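Local coordinates for uncharacterized protein (Vibrio parahaemolyticus, PDB 1ZBP), which is of unknown function but belongs to the ImpE family and may, like relatives encoded in type VI secretion gene clusters, serve as an accessory of that system, at residues A50-M55 against L71-V75; A89-L94 against Y165-P169; K133-N138 against L255-I261; D147-L152 against T209-S213; Y155-F159 against G204-M208. One frame throughout, in Å; residues are numbered along the deposited sequence.

Contact 1 of 5, residues A50-M55 against L71-V75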
# COMPACT_ATOMS: atom_id res chain seq x y z
N ALA A 50 -16.77 -4.29 -1.88
CA ALA A 50 -15.97 -4.92 -2.93
C ALA A 50 -15.99 -6.43 -2.79
O ALA A 50 -16.06 -7.16 -3.78
CB ALA A 50 -14.52 -4.41 -2.87
N ASP A 51 -15.92 -6.91 -1.56
CA ASP A 51 -15.93 -8.33 -1.30
C ASP A 51 -17.31 -8.88 -1.67
O ASP A 51 -17.41 -9.93 -2.31
CB ASP A 51 -15.59 -8.58 0.17
CG ASP A 51 -15.08 -9.97 0.41
OD1 ASP A 51 -14.24 -10.46 -0.39
OD2 ASP A 51 -15.49 -10.58 1.43
N GLU A 52 -18.36 -8.16 -1.30
CA GLU A 52 -19.73 -8.56 -1.61
C GLU A 52 -19.88 -8.76 -3.12
O GLU A 52 -20.46 -9.75 -3.57
CB GLU A 52 -20.72 -7.49 -1.14
CG GLU A 52 -22.18 -7.91 -1.14
CD GLU A 52 -22.44 -9.09 -0.22
OE1 GLU A 52 -22.06 -9.00 0.97
OE2 GLU A 52 -23.02 -10.10 -0.69
N GLN A 53 -19.36 -7.82 -3.90
CA GLN A 53 -19.45 -7.92 -5.35
C GLN A 53 -18.58 -9.06 -5.90
O GLN A 53 -18.92 -9.68 -6.91
CB GLN A 53 -19.03 -6.60 -5.99
CG GLN A 53 -19.96 -5.43 -5.65
CD GLN A 53 -21.34 -5.58 -6.26
OE1 GLN A 53 -21.50 -5.57 -7.48
NE2 GLN A 53 -22.35 -5.73 -5.41
N LEU A 54 -17.47 -9.34 -5.23
CA LEU A 54 -16.58 -10.41 -5.67
C LEU A 54 -17.24 -11.78 -5.41
O LEU A 54 -17.00 -12.73 -6.15
CB LEU A 54 -15.24 -10.32 -4.93
CG LEU A 54 -14.30 -9.20 -5.39
CD1 LEU A 54 -13.25 -8.89 -4.34
CD2 LEU A 54 -13.68 -9.59 -6.70
N MSE A 55 -18.06 -11.87 -4.38
CA MSE A 55 -18.73 -13.14 -4.09
C MSE A 55 -19.82 -13.37 -5.14
O MSE A 55 -20.03 -14.50 -5.58
CB MSE A 55 -19.33 -13.14 -2.68
CG MSE A 55 -18.29 -13.10 -1.55
SE MSE A 55 -18.99 -13.53 0.24
CE MSE A 55 -19.35 -11.76 0.94
N LEU A 71 -8.51 -11.20 -6.18
CA LEU A 71 -8.96 -9.89 -5.67
C LEU A 71 -9.47 -10.04 -4.24
O LEU A 71 -9.34 -9.12 -3.42
CB LEU A 71 -10.09 -9.31 -6.53
CG LEU A 71 -9.80 -8.35 -7.69
CD1 LEU A 71 -9.29 -7.02 -7.16
CD2 LEU A 71 -8.79 -8.97 -8.64
N ARG A 72 -10.08 -11.18 -3.94
CA ARG A 72 -10.60 -11.40 -2.59
C ARG A 72 -9.43 -11.36 -1.62
O ARG A 72 -9.50 -10.72 -0.56
CB ARG A 72 -11.30 -12.75 -2.52
CG ARG A 72 -12.60 -12.77 -3.29
CD ARG A 72 -13.76 -12.71 -2.34
NE ARG A 72 -13.93 -13.98 -1.66
CZ ARG A 72 -14.54 -14.13 -0.49
NH1 ARG A 72 -14.64 -15.33 0.04
NH2 ARG A 72 -15.03 -13.07 0.15
N HIS A 73 -8.34 -12.02 -1.98
CA HIS A 73 -7.13 -12.05 -1.17
C HIS A 73 -6.55 -10.64 -0.99
O HIS A 73 -6.15 -10.27 0.10
CB HIS A 73 -6.09 -12.96 -1.82
CG HIS A 73 -6.51 -14.40 -1.87
ND1 HIS A 73 -5.96 -15.30 -2.76
CD2 HIS A 73 -7.40 -15.10 -1.13
CE1 HIS A 73 -6.50 -16.49 -2.57
NE2 HIS A 73 -7.38 -16.40 -1.59
N LEU A 74 -6.51 -9.86 -2.07
CA LEU A 74 -5.99 -8.50 -1.99
C LEU A 74 -6.87 -7.66 -1.08
O LEU A 74 -6.36 -6.87 -0.28
CB LEU A 74 -5.91 -7.87 -3.38
CG LEU A 74 -4.66 -8.21 -4.20
CD1 LEU A 74 -3.55 -7.23 -3.88
CD2 LEU A 74 -4.21 -9.63 -3.91
N VAL A 75 -8.19 -7.82 -1.21
CA VAL A 75 -9.13 -7.06 -0.38
C VAL A 75 -8.96 -7.44 1.09
O VAL A 75 -9.09 -6.58 1.97
CB VAL A 75 -10.58 -7.31 -0.82
CG1 VAL A 75 -11.55 -6.87 0.26
CG2 VAL A 75 -10.86 -6.53 -2.09

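Contact 2 of 5, residues A89-L94 against Y165-P169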
# COMPACT_ATOMS: atom_id res chain seq x y z
N ALA A 89 -2.80 -6.94 13.15
CA ALA A 89 -3.36 -7.75 12.07
C ALA A 89 -2.37 -7.81 10.92
O ALA A 89 -2.76 -8.02 9.77
CB ALA A 89 -4.67 -7.14 11.59
N THR A 90 -1.09 -7.64 11.23
CA THR A 90 -0.04 -7.65 10.21
C THR A 90 1.09 -8.63 10.53
O THR A 90 1.41 -8.88 11.69
CB THR A 90 0.55 -6.24 10.07
OG1 THR A 90 1.37 -6.18 8.90
CG2 THR A 90 1.41 -5.91 11.27
N ALA A 91 1.71 -9.17 9.49
CA ALA A 91 2.82 -10.09 9.66
C ALA A 91 4.10 -9.39 9.23
O ALA A 91 4.51 -9.48 8.07
CB ALA A 91 2.60 -11.34 8.81
N LYS A 92 4.72 -8.67 10.15
CA LYS A 92 5.95 -7.97 9.81
C LYS A 92 7.21 -8.78 10.01
O LYS A 92 7.48 -9.29 11.10
CB LYS A 92 6.05 -6.68 10.61
CG LYS A 92 5.80 -6.85 12.06
CD LYS A 92 5.87 -5.52 12.72
CE LYS A 92 7.25 -4.91 12.53
NZ LYS A 92 7.35 -3.58 13.19
N VAL A 93 7.99 -8.88 8.94
CA VAL A 93 9.24 -9.62 8.91
C VAL A 93 10.37 -8.68 9.28
O VAL A 93 11.41 -8.66 8.62
CB VAL A 93 9.53 -10.17 7.49
CG1 VAL A 93 10.65 -11.19 7.53
CG2 VAL A 93 8.26 -10.77 6.91
N LEU A 94 10.16 -7.89 10.32
CA LEU A 94 11.19 -6.94 10.75
C LEU A 94 12.45 -7.70 11.18
O LEU A 94 13.58 -7.26 10.92
CB LEU A 94 10.67 -6.07 11.89
CG LEU A 94 11.15 -6.40 13.31
CD1 LEU A 94 12.50 -5.72 13.54
CD2 LEU A 94 10.12 -5.92 14.32
N TYR A 165 -1.16 -9.16 4.92
CA TYR A 165 -0.56 -7.82 4.89
C TYR A 165 0.82 -7.90 5.56
O TYR A 165 0.93 -8.25 6.74
CB TYR A 165 -1.46 -6.85 5.65
CG TYR A 165 -0.84 -5.51 6.01
CD1 TYR A 165 -0.20 -4.72 5.04
CD2 TYR A 165 -0.90 -5.02 7.32
CE1 TYR A 165 0.35 -3.47 5.37
CE2 TYR A 165 -0.35 -3.79 7.65
CZ TYR A 165 0.28 -3.02 6.68
OH TYR A 165 0.84 -1.81 7.03
N PHE A 166 1.86 -7.58 4.80
CA PHE A 166 3.24 -7.61 5.31
C PHE A 166 3.90 -6.24 5.45
O PHE A 166 3.69 -5.35 4.62
CB PHE A 166 4.14 -8.47 4.41
CG PHE A 166 4.03 -9.95 4.64
CD1 PHE A 166 2.90 -10.66 4.23
CD2 PHE A 166 5.08 -10.64 5.25
CE1 PHE A 166 2.83 -12.05 4.41
CE2 PHE A 166 5.03 -12.02 5.44
CZ PHE A 166 3.89 -12.74 5.01
N LEU A 167 4.69 -6.08 6.50
CA LEU A 167 5.46 -4.87 6.77
C LEU A 167 6.90 -5.36 6.75
O LEU A 167 7.33 -6.10 7.64
CB LEU A 167 5.11 -4.29 8.14
CG LEU A 167 4.03 -3.20 8.09
CD1 LEU A 167 3.64 -2.79 9.51
CD2 LEU A 167 4.55 -1.99 7.32
N VAL A 168 7.63 -4.94 5.73
CA VAL A 168 8.99 -5.40 5.55
C VAL A 168 10.00 -4.26 5.56
O VAL A 168 9.88 -3.29 4.81
CB VAL A 168 9.11 -6.18 4.23
CG1 VAL A 168 10.54 -6.58 3.99
CG2 VAL A 168 8.21 -7.42 4.30
N PRO A 169 11.00 -4.37 6.44
CA PRO A 169 12.07 -3.39 6.60
C PRO A 169 12.74 -3.15 5.26
O PRO A 169 13.12 -4.10 4.59
CB PRO A 169 13.02 -4.06 7.59
CG PRO A 169 12.10 -4.84 8.44
CD PRO A 169 11.15 -5.46 7.43

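Contact 3 of 5, residues K133-N138 against L255-I261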
# COMPACT_ATOMS: atom_id res chain seq x y z
N LYS A 133 20.38 1.77 5.21
CA LYS A 133 20.86 0.87 4.16
C LYS A 133 20.90 1.63 2.85
O LYS A 133 19.93 2.28 2.48
CB LYS A 133 19.91 -0.33 4.02
CG LYS A 133 20.51 -1.53 3.33
CD LYS A 133 21.52 -2.21 4.24
CE LYS A 133 21.84 -3.62 3.79
NZ LYS A 133 22.76 -4.31 4.76
N GLY A 134 22.03 1.54 2.15
CA GLY A 134 22.17 2.21 0.87
C GLY A 134 21.60 1.40 -0.28
O GLY A 134 21.72 0.17 -0.31
N PHE A 135 20.99 2.09 -1.24
CA PHE A 135 20.38 1.42 -2.37
C PHE A 135 20.74 2.03 -3.70
O PHE A 135 21.19 3.17 -3.80
CB PHE A 135 18.86 1.43 -2.22
CG PHE A 135 18.32 0.35 -1.34
CD1 PHE A 135 18.11 -0.92 -1.85
CD2 PHE A 135 18.04 0.59 -0.01
CE1 PHE A 135 17.63 -1.93 -1.06
CE2 PHE A 135 17.56 -0.43 0.80
CZ PHE A 135 17.35 -1.68 0.28
N LEU A 136 20.52 1.23 -4.74
CA LEU A 136 20.73 1.66 -6.11
C LEU A 136 19.30 1.83 -6.60
O LEU A 136 18.56 0.85 -6.69
CB LEU A 136 21.44 0.58 -6.91
CG LEU A 136 22.83 0.95 -7.41
CD1 LEU A 136 23.76 1.19 -6.25
CD2 LEU A 136 23.36 -0.17 -8.29
N ALA A 137 18.89 3.06 -6.88
CA ALA A 137 17.53 3.32 -7.33
C ALA A 137 17.52 3.81 -8.76
O ALA A 137 17.95 4.92 -9.05
CB ALA A 137 16.85 4.33 -6.41
N ASN A 138 16.99 2.97 -9.65
CA ASN A 138 16.96 3.28 -11.08
C ASN A 138 18.41 3.42 -11.54
O ASN A 138 18.77 4.38 -12.23
CB ASN A 138 16.19 4.59 -11.34
CG ASN A 138 14.69 4.48 -11.02
OD1 ASN A 138 14.00 5.50 -10.91
ND2 ASN A 138 14.19 3.25 -10.89
N LEU A 255 9.69 5.14 -9.16
CA LEU A 255 10.65 4.13 -8.75
C LEU A 255 10.35 2.84 -9.51
O LEU A 255 9.25 2.30 -9.40
CB LEU A 255 10.55 3.89 -7.24
CG LEU A 255 11.50 2.83 -6.68
CD1 LEU A 255 12.94 3.31 -6.81
CD2 LEU A 255 11.16 2.54 -5.23
N GLN A 256 11.32 2.35 -10.27
CA GLN A 256 11.16 1.10 -11.02
C GLN A 256 11.84 -0.08 -10.32
O GLN A 256 11.24 -1.14 -10.20
CB GLN A 256 11.73 1.21 -12.44
CG GLN A 256 10.86 1.93 -13.46
CD GLN A 256 10.88 3.43 -13.28
OE1 GLN A 256 11.95 4.05 -13.22
NE2 GLN A 256 9.69 4.04 -13.20
N ASN A 257 13.08 0.10 -9.88
CA ASN A 257 13.79 -0.98 -9.20
C ASN A 257 14.72 -0.53 -8.08
O ASN A 257 15.24 0.59 -8.08
CB ASN A 257 14.64 -1.79 -10.19
CG ASN A 257 14.33 -1.47 -11.64
OD1 ASN A 257 13.42 -2.06 -12.25
ND2 ASN A 257 15.08 -0.53 -12.21
N LEU A 258 14.91 -1.41 -7.12
CA LEU A 258 15.82 -1.15 -6.02
C LEU A 258 16.82 -2.30 -5.99
O LEU A 258 16.44 -3.46 -6.10
CB LEU A 258 15.08 -1.10 -4.68
CG LEU A 258 14.42 0.21 -4.28
CD1 LEU A 258 13.74 0.03 -2.93
CD2 LEU A 258 15.46 1.32 -4.22
N GLN A 259 18.10 -1.96 -5.86
CA GLN A 259 19.19 -2.93 -5.80
C GLN A 259 20.04 -2.56 -4.58
O GLN A 259 20.73 -1.54 -4.60
CB GLN A 259 20.04 -2.85 -7.07
CG GLN A 259 19.93 -4.06 -7.96
CD GLN A 259 20.73 -5.25 -7.44
OE1 GLN A 259 21.02 -5.33 -6.25
NE2 GLN A 259 21.07 -6.18 -8.34
N VAL A 260 19.98 -3.38 -3.53
CA VAL A 260 20.72 -3.13 -2.29
C VAL A 260 22.24 -3.09 -2.48
O VAL A 260 22.81 -3.84 -3.28
CB VAL A 260 20.37 -4.20 -1.20
CG1 VAL A 260 20.96 -5.58 -1.59
CG2 VAL A 260 20.88 -3.77 0.16
N ILE A 261 22.90 -2.21 -1.75
CA ILE A 261 24.34 -2.09 -1.82
C ILE A 261 24.91 -3.15 -0.88
O ILE A 261 24.79 -3.02 0.33
CB ILE A 261 24.76 -0.64 -1.43
CG1 ILE A 261 24.25 0.31 -2.51
CG2 ILE A 261 26.28 -0.52 -1.26
CD1 ILE A 261 24.86 1.70 -2.48

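Contact 4 of 5, residues D147-L152 against T209-S213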
# COMPACT_ATOMS: atom_id res chain seq x y z
N ASP A 147 10.80 5.87 3.72
CA ASP A 147 9.54 6.52 3.33
C ASP A 147 9.44 7.83 4.12
O ASP A 147 9.79 7.87 5.30
CB ASP A 147 8.35 5.62 3.67
CG ASP A 147 7.05 6.08 3.02
OD1 ASP A 147 6.69 7.27 3.16
OD2 ASP A 147 6.38 5.25 2.37
N ILE A 148 8.97 8.90 3.49
CA ILE A 148 8.86 10.20 4.17
C ILE A 148 7.88 10.10 5.35
O ILE A 148 8.12 10.67 6.42
CB ILE A 148 8.42 11.32 3.19
CG1 ILE A 148 9.56 11.62 2.21
CG2 ILE A 148 8.06 12.60 3.98
CD1 ILE A 148 9.18 12.63 1.11
N ASP A 149 6.78 9.38 5.13
CA ASP A 149 5.74 9.11 6.12
C ASP A 149 6.40 8.64 7.42
O ASP A 149 7.34 7.84 7.38
CB ASP A 149 4.84 7.99 5.59
CG ASP A 149 3.61 7.76 6.44
OD1 ASP A 149 2.62 8.49 6.27
OD2 ASP A 149 3.65 6.85 7.29
N ASP A 150 5.93 9.11 8.58
CA ASP A 150 6.52 8.70 9.86
C ASP A 150 5.98 7.40 10.42
O ASP A 150 6.55 6.83 11.35
CB ASP A 150 6.36 9.80 10.90
CG ASP A 150 7.35 10.91 10.71
OD1 ASP A 150 6.99 12.08 10.97
OD2 ASP A 150 8.51 10.62 10.30
N ARG A 151 4.86 6.93 9.87
CA ARG A 151 4.27 5.67 10.31
C ARG A 151 5.04 4.52 9.65
O ARG A 151 5.46 3.56 10.32
CB ARG A 151 2.78 5.62 9.92
CG ARG A 151 2.21 4.21 9.78
CD ARG A 151 1.33 3.84 10.95
NE ARG A 151 0.28 4.83 11.13
CZ ARG A 151 -0.64 5.10 10.21
NH1 ARG A 151 -0.61 4.45 9.06
NH2 ARG A 151 -1.54 6.05 10.41
N LEU A 152 5.24 4.61 8.34
CA LEU A 152 5.95 3.57 7.59
C LEU A 152 7.46 3.59 7.83
O LEU A 152 8.08 2.53 7.94
CB LEU A 152 5.65 3.71 6.09
CG LEU A 152 4.53 2.84 5.51
CD1 LEU A 152 3.51 2.46 6.58
CD2 LEU A 152 3.89 3.57 4.34
N THR A 209 -0.50 3.97 -2.36
CA THR A 209 -1.00 5.17 -1.67
C THR A 209 -0.99 4.97 -0.15
O THR A 209 -1.02 3.85 0.32
CB THR A 209 -2.44 5.47 -2.13
OG1 THR A 209 -2.81 6.79 -1.70
CG2 THR A 209 -3.41 4.47 -1.53
N TYR A 210 -0.94 6.06 0.61
CA TYR A 210 -0.95 5.93 2.07
C TYR A 210 -2.28 5.43 2.59
O TYR A 210 -3.31 5.61 1.96
CB TYR A 210 -0.59 7.26 2.73
CG TYR A 210 0.86 7.62 2.52
CD1 TYR A 210 1.87 6.79 3.02
CD2 TYR A 210 1.22 8.73 1.78
CE1 TYR A 210 3.21 7.06 2.76
CE2 TYR A 210 2.54 9.00 1.52
CZ TYR A 210 3.53 8.17 2.02
OH TYR A 210 4.84 8.48 1.76
N VAL A 211 -2.26 4.81 3.77
CA VAL A 211 -3.47 4.26 4.38
C VAL A 211 -4.49 5.31 4.80
O VAL A 211 -5.70 5.05 4.78
CB VAL A 211 -3.11 3.33 5.58
CG1 VAL A 211 -2.63 4.14 6.78
CG2 VAL A 211 -4.29 2.46 5.94
N ASP A 212 -4.03 6.50 5.16
CA ASP A 212 -4.93 7.56 5.57
C ASP A 212 -5.55 8.38 4.43
O ASP A 212 -6.43 9.20 4.66
CB ASP A 212 -4.23 8.52 6.54
CG ASP A 212 -4.00 7.91 7.90
OD1 ASP A 212 -4.99 7.56 8.57
OD2 ASP A 212 -2.82 7.77 8.31
N SER A 213 -5.11 8.15 3.19
CA SER A 213 -5.65 8.92 2.07
C SER A 213 -7.18 8.97 2.12
O SER A 213 -7.85 7.93 2.23
CB SER A 213 -5.13 8.37 0.74
OG SER A 213 -5.20 6.97 0.68

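Contact 5 of 5, residues Y155-F159 against G204-M208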
# COMPACT_ATOMS: atom_id res chain seq x y z
N TYR A 155 10.00 1.07 6.40
CA TYR A 155 9.25 -0.13 6.00
C TYR A 155 8.50 0.02 4.68
O TYR A 155 8.11 1.12 4.30
CB TYR A 155 8.22 -0.50 7.07
CG TYR A 155 8.79 -1.07 8.34
CD1 TYR A 155 8.82 -2.45 8.55
CD2 TYR A 155 9.33 -0.24 9.33
CE1 TYR A 155 9.35 -2.98 9.71
CE2 TYR A 155 9.86 -0.77 10.49
CZ TYR A 155 9.88 -2.14 10.68
OH TYR A 155 10.43 -2.68 11.82
N ILE A 156 8.30 -1.08 3.98
CA ILE A 156 7.50 -1.05 2.77
C ILE A 156 6.35 -1.98 3.11
O ILE A 156 6.43 -2.78 4.06
CB ILE A 156 8.22 -1.60 1.51
CG1 ILE A 156 8.78 -3.00 1.77
CG2 ILE A 156 9.28 -0.61 1.04
CD1 ILE A 156 9.08 -3.75 0.49
N GLU A 157 5.27 -1.86 2.34
CA GLU A 157 4.08 -2.68 2.57
C GLU A 157 3.87 -3.66 1.41
O GLU A 157 4.18 -3.36 0.25
CB GLU A 157 2.86 -1.78 2.71
CG GLU A 157 2.99 -0.66 3.76
CD GLU A 157 1.68 0.11 3.96
OE1 GLU A 157 0.96 -0.13 4.95
OE2 GLU A 157 1.35 0.98 3.13
N LEU A 158 3.37 -4.84 1.72
CA LEU A 158 3.13 -5.83 0.69
C LEU A 158 1.86 -6.56 1.00
O LEU A 158 1.53 -6.76 2.15
CB LEU A 158 4.29 -6.84 0.62
CG LEU A 158 5.67 -6.35 0.15
CD1 LEU A 158 6.73 -7.38 0.50
CD2 LEU A 158 5.64 -6.09 -1.36
N PHE A 159 1.13 -6.92 -0.05
CA PHE A 159 -0.09 -7.70 0.09
C PHE A 159 0.31 -9.03 -0.55
O PHE A 159 0.51 -9.09 -1.76
CB PHE A 159 -1.25 -7.06 -0.67
CG PHE A 159 -1.74 -5.77 -0.07
CD1 PHE A 159 -1.45 -5.43 1.25
CD2 PHE A 159 -2.53 -4.91 -0.81
CE1 PHE A 159 -1.95 -4.27 1.83
CE2 PHE A 159 -3.04 -3.74 -0.25
CZ PHE A 159 -2.74 -3.42 1.09
N GLY A 204 4.14 -10.02 -5.05
CA GLY A 204 2.92 -9.61 -4.40
C GLY A 204 2.50 -8.26 -4.95
O GLY A 204 2.84 -7.91 -6.08
N HIS A 205 1.76 -7.52 -4.13
CA HIS A 205 1.29 -6.19 -4.50
C HIS A 205 1.65 -5.23 -3.38
O HIS A 205 1.62 -5.59 -2.20
CB HIS A 205 -0.23 -6.19 -4.71
CG HIS A 205 -0.66 -6.96 -5.91
ND1 HIS A 205 -1.20 -6.36 -7.03
CD2 HIS A 205 -0.59 -8.29 -6.19
CE1 HIS A 205 -1.45 -7.28 -7.95
NE2 HIS A 205 -1.09 -8.46 -7.46
N MSE A 206 2.00 -4.01 -3.78
CA MSE A 206 2.36 -2.95 -2.85
C MSE A 206 1.35 -1.82 -2.94
O MSE A 206 1.11 -1.28 -4.03
CB MSE A 206 3.74 -2.40 -3.21
CG MSE A 206 4.19 -1.25 -2.32
SE MSE A 206 5.98 -0.61 -2.64
CE MSE A 206 6.99 -1.90 -1.59
N PRO A 207 0.71 -1.46 -1.82
CA PRO A 207 -0.24 -0.35 -1.95
C PRO A 207 0.60 0.88 -2.30
O PRO A 207 1.56 1.21 -1.62
CB PRO A 207 -0.90 -0.30 -0.55
CG PRO A 207 0.15 -0.83 0.35
CD PRO A 207 0.73 -1.99 -0.45
N MSE A 208 0.22 1.55 -3.39
CA MSE A 208 0.92 2.72 -3.91
C MSE A 208 0.50 4.03 -3.24
O MSE A 208 1.09 5.07 -3.50
CB MSE A 208 0.66 2.80 -5.42
CG MSE A 208 1.89 2.91 -6.31
SE MSE A 208 3.30 1.62 -5.96
CE MSE A 208 4.65 2.45 -7.10

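Contact 1 of 5, residues A50-M55 against L71-V75
With its CG turned away from the backbone N (chi1 -158°), Asp51 lays its carboxylate beside Arg72, whose chain kinks at chi2 and chi3 to bring the guanidinium up to helix 47-60. Arg72 NH2 donates to Asp51 OD1 at 2.8 Å, the hydrogen-bonded part of a salt bridge, and lies as near to Asp51 OD2. The donor comes from the syn side of OD1, tilted out of the carboxylate plane, and the two flat groups lie only 17° apart. Selenomethionine Met55 crosses over one face of the guanidinium, its CG 3.7 Å from Arg72 NH2, so the cationic end is held at its edge by a carboxylate and covered on a face by an apolar chain. The aliphatic part of Arg72 is used too: its CD rests 3.8 Å from Leu54 CB. Beneath this partly exposed layer, both Leu54 methyls touch Leu71 CB, CD2 more closely at 3.6 Å, and CD1 also reaches Val75 CG2 at 4.0 Å. Ile38 and Cys42 of helix 31-44 add to the packing at Leu54 and Val75. The two segments run at 163° to each other, as in an antiparallel alpha-alpha hairpin, formed by helices 47-60 and 65-84 in the helical N-terminal region.

Contact 2 of 5, residues A89-L94 against Y165-P169
Tyr165 O is gripped by two donors from Thr90 and Ala91, which fasten segment 89-94 alongside strand 165-169 as a short, weakly bonded parallel edge of a three-stranded mixed sheet. Ala91 N approaches at 3.0 Å with a nearly straight N-H...O angle of 173°. Thr90 OG1 donates to the same Tyr165 O, also at 3.0 Å, but from well above the carbonyl plane, so the two bonds arrive from different directions. A chi1 of -168° carries the Thr90 hydroxyl there and also sets it obliquely against the CD2 and CE2 side of the Tyr165 ring. Farther along, the pairing weakens: Val93 N reaches Leu167 O in a bent, weak bond, and Val93 is the centre of an inverse gamma turn that takes the chain out of strand geometry. Side chains meet on both faces of this edge. On one, the Phe166 ring receives Ala91 CB over its centre in a CH-pi contact, 4.2 Å from the centroid, while Val93 CG2 meets the ring's edge. On the other, Lys92 and Leu167 touch through their CB atoms, and the ammonium of Lys92 goes on to a weak hydrogen bond with Tyr155. Helix 98-113 packs against Lys92 and Leu94. At the far end, Leu94 CB lies 3.9 Å from Pro169 CG.

Contact 3 of 5, residues K133-N138 against L255-I261
Leu136 and Gln259 exchange two backbone hydrogen bonds, Leu136 N to Gln259 O at 2.8 Å and Gln259 N to Leu136 O at 3.0 Å, which makes them a hydrogen-bonded antiparallel pair. Ile261 N continues the ladder with a bond to Gly134 O, also 3.0 Å long, whereas at the other end Asn138 N holds Asn257 O only weakly. Between these rungs Phe135 with Val260 and Ala137 with Leu258 form non-hydrogen-bonded pairs. Their four side chains lie on one face of the sheet. Phe135, its CG beside the backbone N at chi1 -83°, swings its ring obliquely across the neighbouring strand, bringing CE1 to 3.6 Å from Val260 CB. Leu258 crosses it at about a right angle and touches both Phe135 CB and Ala137 CB with CD2, 4.0 Å from the latter. Trp243 of strand 242-245 packs on Leu258 and Leu255 from this side. The opposite face is more exposed: Leu136 and Gln259 meet through their CB atoms, and the Leu136 and Ile261 side chains cross at about a right angle, Leu136 CD1 to Ile261 CG1 3.9 Å. The Gln259 amide turns away toward Lys262, to which it is hydrogen-bonded. With strand 140-147 flanking 135-137 and strand 173-178 flanking 257-260, this pair is an interior antiparallel ladder of the large sheet, joining its first strand along the chain to its last.

Contact 4 of 5, residues D147-L152 against T209-S213
Tyr210 reaches into the turn after strand 140-147, and its hydroxyl donates to Asp147 OD1 at 2.6 Å through the syn lone pair of that oxygen. This is the close-packed, buried part of the contact. Asp149 covers one face of the phenol, sliding past it in the opposite direction with its CB 3.4 Å from Tyr210 CE1 and its carboxylate plane 21° from the ring plane, while Asp147 and Leu152 meet the edge, Leu152 CD2 lying 3.9 Å from Tyr210 CE1. Both carboxylates also organise their own backbone. Asp147 OD1 takes a second bond from Asp149 N, closing an Asx turn, and Asp149 OD2 closes another with Arg151 N and accepts from Leu152 N as well, so the turn presented to Tyr210 is pinned from within. In segment 209-213, Tyr210 starts a type I beta turn in which Ser213 OG donates to Tyr210 O at 2.7 Å. Toward solvent the contact thins to partly exposed side chains. Arg151, bent at chi2 and chi3, extends NH2 to the syn lone pair of Asp212 OD2, a salt bridge of 3.0 Å in which the guanidinium and carboxylate planes stand 64° apart. Leu236 of strand 235-239 packs against both Arg151 and Asp212.

Contact 5 of 5, residues Y155-F159 against G204-M208
Ile156 and selenomethionine Met206 cross at about a right angle, with Met206 CE set against Ile156 CB at 3.3 Å and Ile156 CD1 at 3.5 Å. The Met206 chain starts out extended (chi1 178°) and bends at chi3 to turn its methyl there. A second apolar contact joins Phe159 and Pro207: the proline CD sits over the centre of the ring, 4.1 Å from the centroid, a CH-pi contact only 10° off the ring normal. Pro207 CG also rests 3.7 Å from Glu157 CB. Next to Phe159 the backbones meet in a single hydrogen-bonded antiparallel bridge, Phe159 N to His205 O at 2.6 Å and His205 N to Phe159 O at 3.1 Å. The strands cross here at 132°, so they diverge beyond it, and side chains take over the contact toward Ile156. At the polar edge, Glu157 OE1 is hydrogen-bonded to Tyr165 OH and salt-bridged to Arg81, OE2 is salt-bridged to Lys241, and His205 ND1 bonds to Trp189 O. A buried carboxylate flanked by an arginine and a lysine is likely to be stabilised as the anion, and these outside partners tie strand 155-159 to helix 65-84 and to the loop that carries Lys241.

Contact 1, in the helical N-terminal part, closes along the chain before the others open; they lie in or beside the sheets. Contacts 1 and 3 are on opposite sides of the chain's centre, 33 Å apart between centres. Helix 65-84 connects the two regions: Leu74, in its contact 1 segment, packs on His205 and Phe159 of contact 5. Contacts 2 and 5, centres 10 Å apart, share the three-stranded sheet, and contacts 3 and 5 both reach the eight-stranded antiparallel sheet. Contact 4 touches contact 5 through Leu152 and Glu157. Contact 5 is nested within contact 4, and contact 4 within contact 3, whereas contact 2 crosses all three, so segments far apart in sequence are brought together in the sheet-rich part.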